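Local coordinates for protein N-isopropylammelide isopropylaminohydrolase (Burkholderia multivorans ATCC 17616, PDB 6NBO) that belongs to the amidohydrolase family of metal-dependent hydrolases, with a TIM-barrel domain that holds zinc, at residues E209-G223 with M242-D256. Residues are numbered along the deposited sequence; the frame is centred on the assembly and turned at random. Where two conformers were deposited one is given.
Sequences ERYGRGLDLHLHERG and MQHKVTISHAFCLGD. With ZN (zinc ion), chain B; EDO (1,2-ethanediol), chain K.
The planes of the H218 and H250 rings stand 65° apart, an oblique pair, with H218 CD2 at the edge of the H250 ring, 3.3 Å from its NE2. The H220 ring is nearly parallel to that of H250 but slid aside, so the two barely overlap. F252 CE2 comes to the edge of the H220 ring, in its plane. One face of F252 is covered near its rim by H250 CB, and H220 O lies at its edge. The three histidines cluster at the C-terminal ends of neighbouring parallel strands 215-219 and 246-250 of the TIM barrel, joined by helix 223-239 in a beta-alpha-beta unit. H218 NE2 binds a zinc ion at 2.3 Å, completed by H65, H67 and D304. H250 serves a second zinc site with D304.

Backbone bonds run alternately between the strands, from L215 N to K245 O through L219 N to S249 O. D216, H218, T247 and S249 face the barrel interior. S249 OG donates to the syn lone pair of D216 OD1 at 2.7 Å. It also bonds H65 ND1, so it links a zinc ligand to D216, whose OD2 pairs with R124. D216 CG is anti to the backbone N (chi1 -177°), which brings the carboxylate over to S249.

L215, L217, V246 and I248 face the surrounding helices. L215 CD1 packs on CE of M242, from the turn before strand 246-250, at 3.6 Å, and both residues touch F205 of helix 197-211. K245 NZ bonds G212 O from above the carbonyl plane.

Beyond the strands, R222 and D256 form a side-on salt bridge, NE to OD2 at 2.8 Å and NH2 to OD1, with both oxygens close to the guanidinium plane. D256 OD2 also accepts from G223 N at 2.9 Å, on its anti side but well out of the carboxylate plane.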
# COMPACT_ATOMS: atom_id res chain seq x y z
N GLU A 209 15.78 -14.72 2.65
CA GLU A 209 17.22 -14.53 2.77
C GLU A 209 17.94 -15.05 1.54
O GLU A 209 18.92 -14.45 1.08
CB GLU A 209 17.74 -15.22 4.03
CG GLU A 209 19.24 -15.08 4.26
CD GLU A 209 19.59 -13.89 5.13
OE1 GLU A 209 18.78 -12.93 5.20
OE2 GLU A 209 20.67 -13.91 5.76
N ARG A 210 17.46 -16.16 0.98
CA ARG A 210 18.10 -16.75 -0.19
C ARG A 210 18.05 -15.81 -1.39
O ARG A 210 19.01 -15.75 -2.17
CB ARG A 210 17.44 -18.08 -0.54
CG ARG A 210 17.79 -18.62 -1.92
CD ARG A 210 17.69 -20.13 -1.94
NE ARG A 210 16.49 -20.58 -1.25
CZ ARG A 210 15.45 -21.16 -1.85
NH1 ARG A 210 15.46 -21.38 -3.16
NH2 ARG A 210 14.40 -21.52 -1.13
N TYR A 211 16.97 -15.06 -1.55
CA TYR A 211 16.84 -14.12 -2.64
C TYR A 211 17.16 -12.69 -2.23
O TYR A 211 17.04 -11.78 -3.05
CB TYR A 211 15.42 -14.20 -3.24
CG TYR A 211 15.23 -15.51 -3.97
CD1 TYR A 211 14.83 -16.66 -3.30
CD2 TYR A 211 15.54 -15.62 -5.33
CE1 TYR A 211 14.71 -17.87 -3.96
CE2 TYR A 211 15.42 -16.82 -6.00
CZ TYR A 211 15.01 -17.94 -5.32
OH TYR A 211 14.89 -19.13 -6.00
N GLY A 212 17.58 -12.48 -0.98
CA GLY A 212 17.89 -11.16 -0.48
C GLY A 212 16.70 -10.22 -0.45
O GLY A 212 16.86 -9.01 -0.68
N ARG A 213 15.52 -10.73 -0.16
CA ARG A 213 14.30 -9.93 -0.23
C ARG A 213 13.75 -9.68 1.16
O ARG A 213 14.05 -10.40 2.12
CB ARG A 213 13.22 -10.61 -1.07
CG ARG A 213 13.67 -11.07 -2.44
CD ARG A 213 14.08 -9.93 -3.36
NE ARG A 213 14.58 -10.51 -4.60
CZ ARG A 213 13.79 -10.95 -5.58
NH1 ARG A 213 12.47 -10.83 -5.46
NH2 ARG A 213 14.31 -11.49 -6.66
N GLY A 214 12.92 -8.65 1.25
CA GLY A 214 12.17 -8.38 2.45
C GLY A 214 10.90 -9.20 2.52
O GLY A 214 10.57 -9.98 1.62
N LEU A 215 10.17 -9.02 3.62
CA LEU A 215 8.93 -9.74 3.87
C LEU A 215 7.85 -8.76 4.31
O LEU A 215 8.12 -7.74 4.95
CB LEU A 215 9.08 -10.82 4.95
CG LEU A 215 10.16 -11.87 4.69
CD1 LEU A 215 11.46 -11.47 5.38
CD2 LEU A 215 9.66 -13.20 5.18
N ASP A 216 6.61 -9.09 3.96
CA ASP A 216 5.43 -8.36 4.43
C ASP A 216 4.43 -9.43 4.85
O ASP A 216 3.86 -10.12 4.00
CB ASP A 216 4.86 -7.45 3.33
CG ASP A 216 3.68 -6.60 3.81
OD1 ASP A 216 2.90 -7.07 4.65
OD2 ASP A 216 3.54 -5.46 3.31
N LEU A 217 4.21 -9.56 6.16
CA LEU A 217 3.51 -10.70 6.73
C LEU A 217 2.15 -10.26 7.26
O LEU A 217 2.06 -9.30 8.02
CB LEU A 217 4.35 -11.31 7.86
CG LEU A 217 5.74 -11.77 7.43
CD1 LEU A 217 6.57 -12.19 8.62
CD2 LEU A 217 5.65 -12.90 6.40
N HIS A 218 1.09 -10.96 6.83
CA HIS A 218 -0.24 -10.77 7.40
C HIS A 218 -0.27 -11.36 8.81
O HIS A 218 -0.03 -12.56 8.99
CB HIS A 218 -1.31 -11.48 6.55
CG HIS A 218 -1.69 -10.77 5.29
ND1 HIS A 218 -0.82 -10.59 4.24
CD2 HIS A 218 -2.88 -10.24 4.89
CE1 HIS A 218 -1.44 -9.96 3.25
NE2 HIS A 218 -2.69 -9.74 3.63
N LEU A 219 -0.60 -10.55 9.81
CA LEU A 219 -0.71 -11.06 11.18
C LEU A 219 -2.10 -10.70 11.69
O LEU A 219 -2.31 -9.59 12.19
CB LEU A 219 0.40 -10.50 12.08
CG LEU A 219 0.44 -11.20 13.45
CD1 LEU A 219 0.71 -12.71 13.27
CD2 LEU A 219 1.47 -10.59 14.38
N HIS A 220 -3.04 -11.64 11.55
CA HIS A 220 -4.39 -11.46 12.08
C HIS A 220 -4.53 -11.97 13.50
O HIS A 220 -5.58 -11.73 14.12
CB HIS A 220 -5.43 -12.22 11.25
CG HIS A 220 -5.30 -12.03 9.78
ND1 HIS A 220 -4.63 -12.92 8.97
CD2 HIS A 220 -5.80 -11.07 8.96
CE1 HIS A 220 -4.70 -12.51 7.72
NE2 HIS A 220 -5.40 -11.39 7.68
N GLU A 221 -3.54 -12.70 14.01
CA GLU A 221 -3.71 -13.40 15.28
C GLU A 221 -3.99 -12.41 16.40
O GLU A 221 -3.36 -11.36 16.49
CB GLU A 221 -2.47 -14.23 15.59
CG GLU A 221 -2.22 -15.33 14.55
CD GLU A 221 -0.92 -16.06 14.80
OE1 GLU A 221 -0.14 -15.61 15.67
OE2 GLU A 221 -0.69 -17.09 14.15
N ARG A 222 -4.95 -12.76 17.24
CA ARG A 222 -5.41 -11.86 18.28
C ARG A 222 -4.66 -12.12 19.58
O ARG A 222 -4.18 -13.23 19.83
CB ARG A 222 -6.91 -12.05 18.49
CG ARG A 222 -7.71 -11.80 17.22
CD ARG A 222 -7.79 -10.30 16.93
NE ARG A 222 -8.25 -9.60 18.13
CZ ARG A 222 -9.53 -9.48 18.46
NH1 ARG A 222 -10.47 -10.00 17.68
NH2 ARG A 222 -9.87 -8.85 19.57
N GLY A 223 -4.55 -11.07 20.40
CA GLY A 223 -4.16 -11.24 21.80
C GLY A 223 -2.77 -11.81 21.98
O GLY A 223 -1.83 -11.47 21.25
N MET A 242 17.86 -7.90 9.27
CA MET A 242 16.96 -7.49 8.20
C MET A 242 16.28 -6.16 8.50
O MET A 242 15.06 -6.01 8.46
CB MET A 242 15.95 -8.59 7.92
CG MET A 242 16.60 -9.79 7.26
SD MET A 242 15.43 -10.97 6.62
CE MET A 242 14.73 -10.04 5.25
N GLN A 243 17.14 -5.19 8.78
CA GLN A 243 16.75 -3.81 9.07
C GLN A 243 15.92 -3.21 7.95
O GLN A 243 16.33 -3.20 6.79
CB GLN A 243 18.03 -2.99 9.27
CG GLN A 243 17.83 -1.62 9.84
CD GLN A 243 17.46 -1.68 11.30
OE1 GLN A 243 17.55 -2.73 11.94
NE2 GLN A 243 17.02 -0.55 11.85
N HIS A 244 14.76 -2.66 8.31
CA HIS A 244 13.90 -1.97 7.36
C HIS A 244 13.52 -2.87 6.18
O HIS A 244 13.31 -2.38 5.07
CB HIS A 244 14.57 -0.68 6.85
CG HIS A 244 14.81 0.37 7.91
ND1 HIS A 244 16.01 0.48 8.59
CD2 HIS A 244 14.03 1.37 8.36
CE1 HIS A 244 15.95 1.49 9.43
NE2 HIS A 244 14.76 2.05 9.32
N LYS A 245 13.47 -4.17 6.39
CA LYS A 245 13.06 -5.10 5.35
C LYS A 245 11.84 -5.93 5.71
O LYS A 245 11.42 -6.76 4.91
CB LYS A 245 14.22 -6.03 4.98
CG LYS A 245 15.25 -5.37 4.08
CD LYS A 245 16.39 -6.32 3.76
CE LYS A 245 16.47 -6.65 2.28
NZ LYS A 245 17.59 -7.60 2.01
N VAL A 246 11.24 -5.72 6.89
CA VAL A 246 10.08 -6.49 7.31
C VAL A 246 8.92 -5.54 7.60
O VAL A 246 9.11 -4.50 8.24
CB VAL A 246 10.41 -7.36 8.55
CG1 VAL A 246 9.14 -8.03 9.11
CG2 VAL A 246 11.44 -8.42 8.18
N THR A 247 7.74 -5.90 7.12
CA THR A 247 6.50 -5.18 7.35
C THR A 247 5.51 -6.14 7.99
O THR A 247 5.45 -7.32 7.60
CB THR A 247 5.95 -4.63 6.01
OG1 THR A 247 6.91 -3.75 5.43
CG2 THR A 247 4.62 -3.89 6.18
N ILE A 248 4.76 -5.66 8.97
CA ILE A 248 3.68 -6.43 9.58
C ILE A 248 2.36 -5.83 9.12
O ILE A 248 2.08 -4.66 9.40
CB ILE A 248 3.74 -6.40 11.12
CG1 ILE A 248 5.16 -6.68 11.61
CG2 ILE A 248 2.72 -7.41 11.69
CD1 ILE A 248 5.64 -8.08 11.29
N SER A 249 1.54 -6.63 8.44
CA SER A 249 0.24 -6.15 7.99
C SER A 249 -0.84 -6.54 9.00
O SER A 249 -0.85 -7.66 9.51
CB SER A 249 -0.11 -6.71 6.61
OG SER A 249 0.64 -6.04 5.59
N HIS A 250 -1.77 -5.60 9.24
CA HIS A 250 -2.95 -5.72 10.10
C HIS A 250 -2.56 -5.58 11.57
O HIS A 250 -2.85 -4.55 12.19
CB HIS A 250 -3.69 -7.02 9.80
CG HIS A 250 -4.09 -7.15 8.36
ND1 HIS A 250 -4.64 -6.11 7.65
CD2 HIS A 250 -3.98 -8.19 7.50
CE1 HIS A 250 -4.87 -6.50 6.41
NE2 HIS A 250 -4.48 -7.76 6.29
N ALA A 251 -1.88 -6.58 12.13
CA ALA A 251 -1.31 -6.48 13.47
C ALA A 251 -2.38 -6.15 14.51
O ALA A 251 -2.15 -5.36 15.43
CB ALA A 251 -0.19 -5.45 13.51
N PHE A 252 -3.56 -6.78 14.36
CA PHE A 252 -4.68 -6.53 15.27
C PHE A 252 -4.30 -6.73 16.73
O PHE A 252 -4.86 -6.06 17.61
CB PHE A 252 -5.86 -7.45 14.94
CG PHE A 252 -6.32 -7.37 13.51
CD1 PHE A 252 -6.34 -6.16 12.84
CD2 PHE A 252 -6.74 -8.51 12.85
CE1 PHE A 252 -6.77 -6.10 11.52
CE2 PHE A 252 -7.18 -8.45 11.54
CZ PHE A 252 -7.20 -7.25 10.88
N CYS A 253 -3.37 -7.64 17.03
CA CYS A 253 -3.06 -7.91 18.43
C CYS A 253 -2.52 -6.67 19.15
O CYS A 253 -2.62 -6.59 20.37
CB CYS A 253 -2.05 -9.06 18.55
SG CYS A 253 -0.40 -8.72 17.87
N LEU A 254 -1.96 -5.71 18.40
CA LEU A 254 -1.48 -4.48 19.01
C LEU A 254 -2.61 -3.64 19.58
O LEU A 254 -2.36 -2.75 20.40
CB LEU A 254 -0.67 -3.67 17.99
CG LEU A 254 0.65 -4.29 17.49
CD1 LEU A 254 1.28 -3.47 16.35
CD2 LEU A 254 1.65 -4.42 18.64
N GLY A 255 -3.85 -3.89 19.17
CA GLY A 255 -5.00 -3.30 19.83
C GLY A 255 -5.56 -4.11 20.98
O GLY A 255 -6.36 -3.58 21.75
N ASP A 256 -5.14 -5.37 21.13
CA ASP A 256 -5.58 -6.21 22.24
C ASP A 256 -4.71 -6.08 23.48
O ASP A 256 -5.21 -6.26 24.61
CB ASP A 256 -5.58 -7.69 21.83
CG ASP A 256 -6.56 -8.00 20.73
OD1 ASP A 256 -7.70 -7.51 20.78
OD2 ASP A 256 -6.19 -8.76 19.82
ZN ZN B . -4.36 -8.31 3.05
C1 EDO K . 13.16 -5.33 -0.30
O1 EDO K . 13.70 -6.61 -0.57
C2 EDO K . 13.11 -5.05 1.19
O2 EDO K . 12.34 -3.86 1.35
O HOH W 1 16.94 -10.63 2.83
O HOH W 2 8.53 -5.33 3.88
O HOH W 3 1.14 -4.59 2.59
O HOH W 4 -2.18 -9.51 15.10